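Pyridoxamine 5-phosphate-dependent dehydrase (Escherichia coli, PDB 3B8X) removes the C3'-hydroxyl group from GDP-4-keto-6-deoxy-D-mannose on the way to L-colitose, using a vitamin B6 cofactor in a combined transamination-deoxygenation reaction. Local coordinates at residues R270-N278 against G372-D380; L321-I330 against I382-K390. The protein carries 1 engineered substitution. All coordinates share one frame; numbering follows the deposited sequence.

Interaction 1 of 2, residues R270-N278 against G372-D380; sequences RFISVRRKN and GNHQIELFD. With NA (sodium ion), chain K; NA (sodium ion), chain L.
The loop that leads from strand 368-372 of the small antiparallel sheet into the last helix lies along the long helix 255-286, and Asn278 holds it there with both ends of its amide. ND2 donates twice, to Asn373 OD1 at 3.0 Å and to Ile376 O at 3.1 Å; the second bond is the straighter (167°), with the carbonyl oxygen close to the plane of the Asn278 amide. On the other side of the group OD1 accepts from Leu378 N at 2.9 Å, the donor standing above the carbonyl plane. Asparagine suits this buried place because a single short, flat group can donate and accept at once. Asn373 answers in kind: with CG anti to its backbone N (chi1 -169°), its ND2 gives an almost linear bond (171°) to Arg275 O, and also reaches Trp303 O.

In this PLP-dependent aminotransferase-family fold, the same loop passes a sodium ion bound by Asn373 O at 2.6 Å, by Leu8 O and by waters. Arg275, extended from CG to NE, lays one guanidinium face over the backbone of His374; NH1 bonds to Trp303 O and Phe304 O, while NH2 meets one of the sodium's waters at 3.0 Å. Another water joins NH2 to Gln375 OE1. Toward the start of 270-278, Gln375 CG sits over one face of the Phe271 ring, 3.8 Å from its centroid, a CH-pi contact that uses the aliphatic part of a polar chain. Between these groups Val274 CG1 packs on the backbone of Gln375, Ile376 and Glu377, where a small branched side chain lets helix and loop come close.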
loop_
_atom_site.group_PDB
_atom_site.type_symbol
_atom_site.label_atom_id
_atom_site.label_comp_id
_atom_site.label_asym_id
_atom_site.label_seq_id
_atom_site.Cartn_x
_atom_site.Cartn_y
_atom_site.Cartn_z
ATOM N N ARG B 270 -13.221 -26.314 5.346
ATOM C CA ARG B 270 -13.100 -27.408 4.411
ATOM C C ARG B 270 -11.758 -27.293 3.694
ATOM O O ARG B 270 -11.069 -28.266 3.410
ATOM C CB ARG B 270 -14.239 -27.311 3.414
ATOM C CG ARG B 270 -14.503 -28.627 2.707
ATOM C CD ARG B 270 -15.644 -28.563 1.696
ATOM N NE ARG B 270 -15.858 -27.257 1.060
ATOM C CZ ARG B 270 -15.337 -26.904 -0.113
ATOM N NH1 ARG B 270 -14.526 -27.757 -0.744
ATOM N NH2 ARG B 270 -15.608 -25.706 -0.648
ATOM N N PHE B 271 -11.363 -26.082 3.366
ATOM C CA PHE B 271 -10.103 -25.959 2.687
ATOM C C PHE B 271 -9.042 -26.518 3.644
ATOM O O PHE B 271 -8.130 -27.221 3.211
ATOM C CB PHE B 271 -9.782 -24.468 2.451
ATOM C CG PHE B 271 -10.559 -23.828 1.313
ATOM C CD1 PHE B 271 -11.353 -24.577 0.474
ATOM C CD2 PHE B 271 -10.436 -22.464 1.067
ATOM C CE1 PHE B 271 -12.041 -23.962 -0.583
ATOM C CE2 PHE B 271 -11.082 -21.861 -0.003
ATOM C CZ PHE B 271 -11.896 -22.611 -0.833
ATOM N N ILE B 272 -9.128 -26.205 4.937
ATOM C CA ILE B 272 -8.062 -26.662 5.828
ATOM C C ILE B 272 -8.078 -28.202 5.937
ATOM O O ILE B 272 -7.039 -28.916 5.989
ATOM C CB ILE B 272 -8.096 -25.993 7.248
ATOM C CG1 ILE B 272 -7.626 -24.544 7.249
ATOM C CG2 ILE B 272 -7.229 -26.775 8.215
ATOM C CD1 ILE B 272 -7.204 -23.972 5.938
ATOM N N SER B 273 -9.281 -28.743 5.997
ATOM C CA SER B 273 -9.448 -30.190 6.070
ATOM C C SER B 273 -8.754 -30.913 4.905
ATOM O O SER B 273 -7.994 -31.909 5.110
ATOM C CB SER B 273 -10.940 -30.518 6.059
ATOM O OG SER B 273 -11.162 -31.871 6.386
ATOM N N VAL B 274 -9.049 -30.438 3.680
ATOM C CA VAL B 274 -8.495 -31.051 2.464
ATOM C C VAL B 274 -6.981 -30.960 2.470
ATOM O O VAL B 274 -6.267 -31.927 2.170
ATOM C CB VAL B 274 -9.053 -30.430 1.192
ATOM C CG1 VAL B 274 -8.440 -31.104 -0.022
ATOM C CG2 VAL B 274 -10.553 -30.613 1.146
ATOM N N ARG B 275 -6.494 -29.758 2.767
ATOM C CA ARG B 275 -5.061 -29.517 2.822
ATOM C C ARG B 275 -4.389 -30.426 3.844
ATOM O O ARG B 275 -3.313 -30.952 3.587
ATOM C CB ARG B 275 -4.783 -28.078 3.218
ATOM C CG ARG B 275 -4.999 -27.083 2.102
ATOM C CD ARG B 275 -4.592 -25.737 2.615
ATOM N NE ARG B 275 -4.625 -24.752 1.552
ATOM C CZ ARG B 275 -3.545 -24.340 0.918
ATOM N NH1 ARG B 275 -2.340 -24.808 1.247
ATOM N NH2 ARG B 275 -3.694 -23.486 -0.070
ATOM N N ARG B 276 -4.963 -30.556 5.034
ATOM C CA ARG B 276 -4.356 -31.485 6.008
ATOM C C ARG B 276 -4.440 -32.950 5.551
ATOM O O ARG B 276 -3.516 -33.738 5.785
ATOM C CB ARG B 276 -4.869 -31.287 7.457
ATOM C CG ARG B 276 -4.388 -29.969 8.077
ATOM C CD ARG B 276 -5.197 -29.544 9.326
ATOM N NE ARG B 276 -5.050 -30.585 10.326
ATOM C CZ ARG B 276 -3.888 -30.918 10.880
ATOM N NH1 ARG B 276 -2.773 -30.263 10.567
ATOM N NH2 ARG B 276 -3.845 -31.920 11.742
ATOM N N LYS B 277 -5.516 -33.346 4.870
ATOM C CA LYS B 277 -5.526 -34.750 4.424
ATOM C C LYS B 277 -4.450 -34.924 3.360
ATOM O O LYS B 277 -3.783 -35.951 3.293
ATOM C CB LYS B 277 -6.876 -35.174 3.869
ATOM C CG LYS B 277 -6.994 -36.671 3.731
ATOM C CD LYS B 277 -8.291 -37.198 4.314
ATOM C CE LYS B 277 -8.404 -38.708 4.085
ATOM N NZ LYS B 277 -9.310 -39.093 2.951
ATOM N N ASN B 278 -4.209 -33.873 2.592
ATOM C CA ASN B 278 -3.186 -34.001 1.564
ATOM C C ASN B 278 -1.881 -34.172 2.293
ATOM O O ASN B 278 -1.012 -34.907 1.859
ATOM C CB ASN B 278 -3.085 -32.732 0.706
ATOM C CG ASN B 278 -4.173 -32.648 -0.350
ATOM O OD1 ASN B 278 -4.693 -33.663 -0.823
ATOM N ND2 ASN B 278 -4.514 -31.422 -0.737
ATOM N N GLY B 372 3.555 -27.365 -4.233
ATOM C CA GLY B 372 2.326 -26.891 -3.671
ATOM C C GLY B 372 1.394 -27.768 -2.851
ATOM O O GLY B 372 1.352 -28.996 -2.946
ATOM N N ASN B 373 0.597 -27.092 -2.039
ATOM C CA ASN B 373 -0.526 -27.827 -1.416
ATOM C C ASN B 373 -1.784 -27.039 -1.828
ATOM O O ASN B 373 -1.737 -25.828 -2.030
ATOM C CB ASN B 373 -0.379 -27.989 0.105
ATOM C CG ASN B 373 -1.412 -28.978 0.685
ATOM O OD1 ASN B 373 -2.102 -29.686 -0.057
ATOM N ND2 ASN B 373 -1.521 -29.010 2.017
ATOM N N HIS B 374 -2.915 -27.701 -2.001
ATOM C CA HIS B 374 -4.131 -27.007 -2.406
ATOM C C HIS B 374 -5.308 -27.443 -1.539
ATOM O O HIS B 374 -5.239 -28.458 -0.847
ATOM C CB HIS B 374 -4.528 -27.354 -3.897
ATOM C CG HIS B 374 -3.452 -27.108 -4.907
ATOM N ND1 HIS B 374 -3.717 -26.558 -6.141
ATOM C CD2 HIS B 374 -2.121 -27.368 -4.889
ATOM C CE1 HIS B 374 -2.594 -26.484 -6.836
ATOM N NE2 HIS B 374 -1.620 -27.007 -6.118
ATOM N N GLN B 375 -6.426 -26.736 -1.678
ATOM C CA GLN B 375 -7.662 -27.040 -0.946
ATOM C C GLN B 375 -8.481 -28.103 -1.661
ATOM O O GLN B 375 -9.641 -28.292 -1.372
ATOM C CB GLN B 375 -8.505 -25.774 -0.821
ATOM C CG GLN B 375 -9.168 -25.270 -2.127
ATOM C CD GLN B 375 -8.216 -24.899 -3.292
ATOM O OE1 GLN B 375 -7.061 -24.496 -3.105
ATOM N NE2 GLN B 375 -8.725 -25.030 -4.506
ATOM N N ILE B 376 -7.872 -28.739 -2.651
ATOM C CA ILE B 376 -8.442 -29.819 -3.460
ATOM C C ILE B 376 -7.517 -31.046 -3.257
ATOM O O ILE B 376 -6.314 -30.870 -3.146
ATOM C CB ILE B 376 -8.351 -29.422 -4.986
ATOM C CG1 ILE B 376 -9.122 -28.144 -5.275
ATOM C CG2 ILE B 376 -8.897 -30.512 -5.894
ATOM C CD1 ILE B 376 -8.350 -27.194 -6.157
ATOM N N GLU B 377 -8.048 -32.270 -3.201
ATOM C CA GLU B 377 -7.190 -33.449 -3.005
ATOM C C GLU B 377 -6.100 -33.484 -4.047
ATOM O O GLU B 377 -6.343 -33.132 -5.196
ATOM C CB GLU B 377 -7.967 -34.777 -3.017
ATOM C CG GLU B 377 -8.641 -35.132 -4.360
ATOM C CD GLU B 377 -7.788 -35.981 -5.303
ATOM O OE1 GLU B 377 -6.655 -36.376 -4.965
ATOM O OE2 GLU B 377 -8.246 -36.233 -6.431
ATOM N N LEU B 378 -4.931 -33.976 -3.648
ATOM C CA LEU B 378 -3.776 -34.049 -4.527
ATOM C C LEU B 378 -3.171 -35.466 -4.552
ATOM O O LEU B 378 -1.953 -35.627 -4.761
ATOM C CB LEU B 378 -2.715 -33.068 -3.984
ATOM C CG LEU B 378 -2.925 -31.592 -4.328
ATOM C CD1 LEU B 378 -1.997 -30.649 -3.546
ATOM C CD2 LEU B 378 -2.718 -31.400 -5.817
ATOM N N PHE B 379 -3.984 -36.497 -4.344
ATOM C CA PHE B 379 -3.405 -37.839 -4.282
ATOM C C PHE B 379 -2.592 -38.264 -5.463
ATOM O O PHE B 379 -1.520 -38.828 -5.275
ATOM C CB PHE B 379 -4.388 -38.934 -3.873
ATOM C CG PHE B 379 -5.249 -38.566 -2.707
ATOM C CD1 PHE B 379 -6.628 -38.442 -2.865
ATOM C CD2 PHE B 379 -4.689 -38.267 -1.476
ATOM C CE1 PHE B 379 -7.425 -38.063 -1.821
ATOM C CE2 PHE B 379 -5.488 -37.879 -0.416
ATOM C CZ PHE B 379 -6.868 -37.783 -0.593
ATOM N N ASP B 380 -3.101 -38.010 -6.677
ATOM C CA ASP B 380 -2.339 -38.414 -7.882
ATOM C C ASP B 380 -1.090 -37.608 -8.047
ATOM O O ASP B 380 -0.049 -38.112 -8.463
ATOM C CB ASP B 380 -3.183 -38.317 -9.155
ATOM C CG ASP B 380 -4.420 -39.200 -9.090
ATOM O OD1 ASP B 380 -4.351 -40.269 -8.442
ATOM O OD2 ASP B 380 -5.473 -38.789 -9.618
HETATM NA NA NA K . -0.778 -23.559 -2.950
HETATM NA NA NA L . -6.964 -36.324 -9.258
HETATM O O HOH W 1 -6.349 -22.675 -0.965
HETATM O O HOH W 2 -0.951 -22.400 -0.699
HETATM O O HOH W 3 -2.932 -22.731 -3.139
HETATM O O HOH W 4 1.417 -24.032 -2.058
HETATM O O HOH W 5 0.942 -21.263 -3.011
HETATM O O HOH W 6 -5.033 -35.145 -10.975
#

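Interaction 2 of 2, residues L321-I330 against I382-K390; sequences LVENLNSAGI and IDYLREVLK
Tyr384 OH donates to Ala328 O at 2.7 Å, although the hydroxyl lies too near another atom of the model for its place to be quite sure. The acceptor belongs to the last turn of helix 318-328, which closes in a Schellman motif: Gly329 has the positive phi (84°) that glycine takes readily, Gly329 N bonds to Asn326 O, and Ile330 N returns to Leu325 O. The partner is the C-terminal helix 379-388, and the two short helical segments run at 137° to each other, closer to antiparallel than to parallel, with axes 10.4 Å apart.

A chi1 of -177° swings the Tyr384 ring away from its own backbone N and out toward Ala328, whose O meets the ring at its edge, in plane. The methyl of Ala328 is small enough to fit beside the phenol, and its CB also touches Val388 CG2 at 3.8 Å. That same valine branch lies over the middle of one face of the Tyr384 ring, while Val388 CG1 turns to Leu325 CD2. Ile330 runs alongside the tyrosine, the two chains pointing contrary ways, and brings CD1 to 3.8 Å from Tyr384 CD2.

Farther along, Leu325 CD2 reaches Leu385 CD1 at 3.8 Å and comes near Leu389 as well, so branched aliphatic chains fill the interface. Leu325, Ile330 and Leu385 also touch Val371 of strand 368-372, which seats the helix pair on the small antiparallel sheet. At the far end Leu321 and Leu389 cross at about a right angle, their CD2 methyls only 3.4 Å apart, closer than two methyls normally sit.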
loop_
_atom_site.group_PDB
_atom_site.type_symbol
_atom_site.label_atom_id
_atom_site.label_comp_id
_atom_site.label_asym_id
_atom_site.label_seq_id
_atom_site.Cartn_x
_atom_site.Cartn_y
_atom_site.Cartn_z
ATOM N N LEU B 321 16.917 -31.512 -8.845
ATOM C CA LEU B 321 15.538 -31.776 -8.494
ATOM C C LEU B 321 14.616 -30.745 -9.101
ATOM O O LEU B 321 13.471 -31.032 -9.454
ATOM C CB LEU B 321 15.387 -31.735 -6.995
ATOM C CG LEU B 321 16.140 -32.891 -6.331
ATOM C CD1 LEU B 321 15.891 -32.719 -4.870
ATOM C CD2 LEU B 321 15.596 -34.216 -6.828
ATOM N N VAL B 322 15.109 -29.518 -9.176
ATOM C CA VAL B 322 14.330 -28.436 -9.751
ATOM C C VAL B 322 13.968 -28.743 -11.208
ATOM O O VAL B 322 12.790 -28.745 -11.598
ATOM C CB VAL B 322 15.083 -27.087 -9.592
ATOM C CG1 VAL B 322 14.407 -25.969 -10.398
ATOM C CG2 VAL B 322 15.133 -26.731 -8.128
ATOM N N GLU B 323 14.975 -29.108 -11.979
ATOM C CA GLU B 323 14.828 -29.451 -13.402
ATOM C C GLU B 323 13.890 -30.619 -13.518
ATOM O O GLU B 323 13.021 -30.681 -14.397
ATOM C CB GLU B 323 16.171 -29.960 -13.914
ATOM C CG GLU B 323 16.290 -30.061 -15.422
ATOM C CD GLU B 323 17.689 -30.452 -15.857
ATOM O OE1 GLU B 323 17.894 -31.636 -16.199
ATOM O OE2 GLU B 323 18.585 -29.576 -15.838
ATOM N N ASN B 324 14.121 -31.581 -12.636
ATOM C CA ASN B 324 13.317 -32.775 -12.617
ATOM C C ASN B 324 11.869 -32.461 -12.386
ATOM O O ASN B 324 11.003 -33.054 -13.019
ATOM C CB ASN B 324 13.807 -33.715 -11.537
ATOM C CG ASN B 324 14.930 -34.589 -12.016
ATOM O OD1 ASN B 324 15.334 -35.518 -11.319
ATOM N ND2 ASN B 324 15.489 -34.256 -13.182
ATOM N N LEU B 325 11.614 -31.540 -11.470
ATOM C CA LEU B 325 10.242 -31.191 -11.144
ATOM C C LEU B 325 9.604 -30.469 -12.328
ATOM O O LEU B 325 8.483 -30.748 -12.728
ATOM C CB LEU B 325 10.187 -30.353 -9.834
ATOM C CG LEU B 325 10.518 -31.162 -8.561
ATOM C CD1 LEU B 325 10.864 -30.363 -7.267
ATOM C CD2 LEU B 325 9.424 -32.230 -8.294
ATOM N N ASN B 326 10.337 -29.542 -12.912
ATOM C CA ASN B 326 9.755 -28.789 -13.987
ATOM C C ASN B 326 9.443 -29.621 -15.195
ATOM O O ASN B 326 8.375 -29.468 -15.797
ATOM C CB ASN B 326 10.640 -27.606 -14.298
ATOM C CG ASN B 326 10.549 -26.547 -13.233
ATOM O OD1 ASN B 326 11.479 -25.790 -13.096
ATOM N ND2 ASN B 326 9.446 -26.498 -12.463
ATOM N N SER B 327 10.352 -30.543 -15.475
ATOM C CA SER B 327 10.215 -31.474 -16.567
ATOM C C SER B 327 8.894 -32.167 -16.391
ATOM O O SER B 327 8.181 -32.387 -17.376
ATOM C CB SER B 327 11.328 -32.522 -16.511
ATOM O OG SER B 327 11.232 -33.434 -17.596
ATOM N N ALA B 328 8.602 -32.557 -15.149
ATOM C CA ALA B 328 7.368 -33.280 -14.827
ATOM C C ALA B 328 6.156 -32.384 -14.833
ATOM O O ALA B 328 5.044 -32.890 -14.723
ATOM C CB ALA B 328 7.444 -34.017 -13.455
ATOM N N GLY B 329 6.364 -31.073 -14.908
ATOM C CA GLY B 329 5.254 -30.138 -14.863
ATOM C C GLY B 329 4.836 -29.831 -13.427
ATOM O O GLY B 329 3.675 -29.539 -13.168
ATOM N N ILE B 330 5.778 -29.966 -12.495
ATOM C CA ILE B 330 5.511 -29.678 -11.090
ATOM C C ILE B 330 6.161 -28.333 -10.702
ATOM O O ILE B 330 7.374 -28.179 -10.693
ATOM C CB ILE B 330 6.005 -30.797 -10.181
ATOM C CG1 ILE B 330 5.275 -32.103 -10.490
ATOM C CG2 ILE B 330 5.742 -30.428 -8.718
ATOM C CD1 ILE B 330 5.894 -33.325 -9.739
ATOM N N ILE B 382 0.625 -36.241 -5.704
ATOM C CA ILE B 382 1.652 -36.622 -4.717
ATOM C C ILE B 382 2.349 -37.927 -5.089
ATOM O O ILE B 382 3.548 -38.125 -4.830
ATOM C CB ILE B 382 1.041 -36.724 -3.304
ATOM C CG1 ILE B 382 0.884 -35.323 -2.720
ATOM C CG2 ILE B 382 1.955 -37.498 -2.349
ATOM C CD1 ILE B 382 -0.154 -35.268 -1.582
ATOM N N ASP B 383 1.578 -38.862 -5.632
ATOM C CA ASP B 383 2.162 -40.135 -6.069
ATOM C C ASP B 383 3.194 -39.766 -7.122
ATOM O O ASP B 383 4.279 -40.353 -7.269
ATOM C CB ASP B 383 1.109 -40.954 -6.830
ATOM C CG ASP B 383 0.050 -41.591 -5.927
ATOM O OD1 ASP B 383 0.331 -41.851 -4.740
ATOM O OD2 ASP B 383 -1.067 -41.870 -6.428
ATOM N N TYR B 384 2.767 -38.855 -7.969
ATOM C CA TYR B 384 3.583 -38.462 -9.098
ATOM C C TYR B 384 4.866 -37.847 -8.562
ATOM O O TYR B 384 5.985 -38.202 -8.965
ATOM C CB TYR B 384 2.771 -37.463 -9.953
ATOM C CG TYR B 384 3.429 -36.992 -11.228
ATOM C CD1 TYR B 384 4.046 -37.886 -12.110
ATOM C CD2 TYR B 384 3.441 -35.630 -11.556
ATOM C CE1 TYR B 384 4.664 -37.426 -13.299
ATOM C CE2 TYR B 384 4.052 -35.166 -12.724
ATOM C CZ TYR B 384 4.667 -36.065 -13.595
ATOM O OH TYR B 384 5.276 -35.606 -14.757
ATOM N N LEU B 385 4.692 -36.910 -7.638
ATOM C CA LEU B 385 5.822 -36.213 -7.036
ATOM C C LEU B 385 6.812 -37.207 -6.425
ATOM O O LEU B 385 8.027 -37.106 -6.672
ATOM C CB LEU B 385 5.295 -35.230 -6.005
ATOM C CG LEU B 385 6.270 -34.560 -5.043
ATOM C CD1 LEU B 385 6.914 -33.386 -5.741
ATOM C CD2 LEU B 385 5.386 -34.046 -3.931
ATOM N N ARG B 386 6.275 -38.218 -5.731
ATOM C CA ARG B 386 7.087 -39.296 -5.144
ATOM C C ARG B 386 7.871 -40.145 -6.169
ATOM O O ARG B 386 9.021 -40.540 -5.918
ATOM C CB ARG B 386 6.266 -40.126 -4.159
ATOM C CG ARG B 386 7.045 -41.139 -3.319
ATOM C CD ARG B 386 8.016 -40.523 -2.336
ATOM N NE ARG B 386 8.887 -41.523 -1.699
ATOM C CZ ARG B 386 9.997 -42.030 -2.243
ATOM N NH1 ARG B 386 10.374 -41.737 -3.480
ATOM N NH2 ARG B 386 10.727 -42.886 -1.560
ATOM N N GLU B 387 7.280 -40.371 -7.344
ATOM C CA GLU B 387 7.938 -41.079 -8.434
ATOM C C GLU B 387 9.034 -40.201 -9.050
ATOM O O GLU B 387 10.092 -40.653 -9.422
ATOM C CB GLU B 387 6.918 -41.412 -9.521
ATOM C CG GLU B 387 7.520 -42.093 -10.736
ATOM C CD GLU B 387 7.959 -43.510 -10.423
ATOM O OE1 GLU B 387 7.450 -44.069 -9.429
ATOM O OE2 GLU B 387 8.813 -44.059 -11.155
ATOM N N VAL B 388 8.770 -38.917 -9.178
ATOM C CA VAL B 388 9.759 -37.994 -9.747
ATOM C C VAL B 388 10.991 -37.823 -8.837
ATOM O O VAL B 388 12.128 -37.743 -9.309
ATOM C CB VAL B 388 9.112 -36.611 -9.935
ATOM C CG1 VAL B 388 10.089 -35.586 -10.451
ATOM C CG2 VAL B 388 7.883 -36.718 -10.828
ATOM N N LEU B 389 10.756 -37.717 -7.535
ATOM C CA LEU B 389 11.822 -37.543 -6.556
ATOM C C LEU B 389 12.215 -38.911 -5.982
ATOM O O LEU B 389 12.181 -39.148 -4.776
ATOM C CB LEU B 389 11.325 -36.629 -5.447
ATOM C CG LEU B 389 10.964 -35.249 -5.997
ATOM C CD1 LEU B 389 10.162 -34.484 -4.959
ATOM C CD2 LEU B 389 12.232 -34.467 -6.309
ATOM N N LYS B 390 12.547 -39.819 -6.877
ATOM C CA LYS B 390 12.919 -41.154 -6.487
ATOM C C LYS B 390 14.460 -41.266 -6.458
ATOM O O LYS B 390 15.072 -40.401 -7.125
ATOM C CB LYS B 390 12.313 -42.178 -7.460
ATOM C CG LYS B 390 11.701 -43.377 -6.744
ATOM C CD LYS B 390 12.812 -44.274 -6.196
ATOM C CE LYS B 390 12.304 -45.386 -5.262
ATOM N NZ LYS B 390 13.385 -46.345 -4.835
ATOM O OXT LYS B 390 14.938 -42.173 -5.774
#

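Following the chain from the N terminus, past most of the large mixed sheet, the first of the contact segments is met in helix 255-286, which supplies residues 270-278; then comes helix 318-328, which supplies most of 321-330. Strand 368-372 and the last helix, 379-388, follow. Interaction 1 closes a loop of 93 residues when 372-380 comes back to the long helix; interaction 2 closes one of 51 when 382-390 comes back to 321-330. Because the segments alternate, the two loops cross. Helix 379-388 serves both contacts, whose centres are about 18 Å apart, and they touch where Ile382 CD1 packs on Asn278 O at 3.6 Å. Together they join the C-terminal end of the chain to the long helix and to helix 318-328.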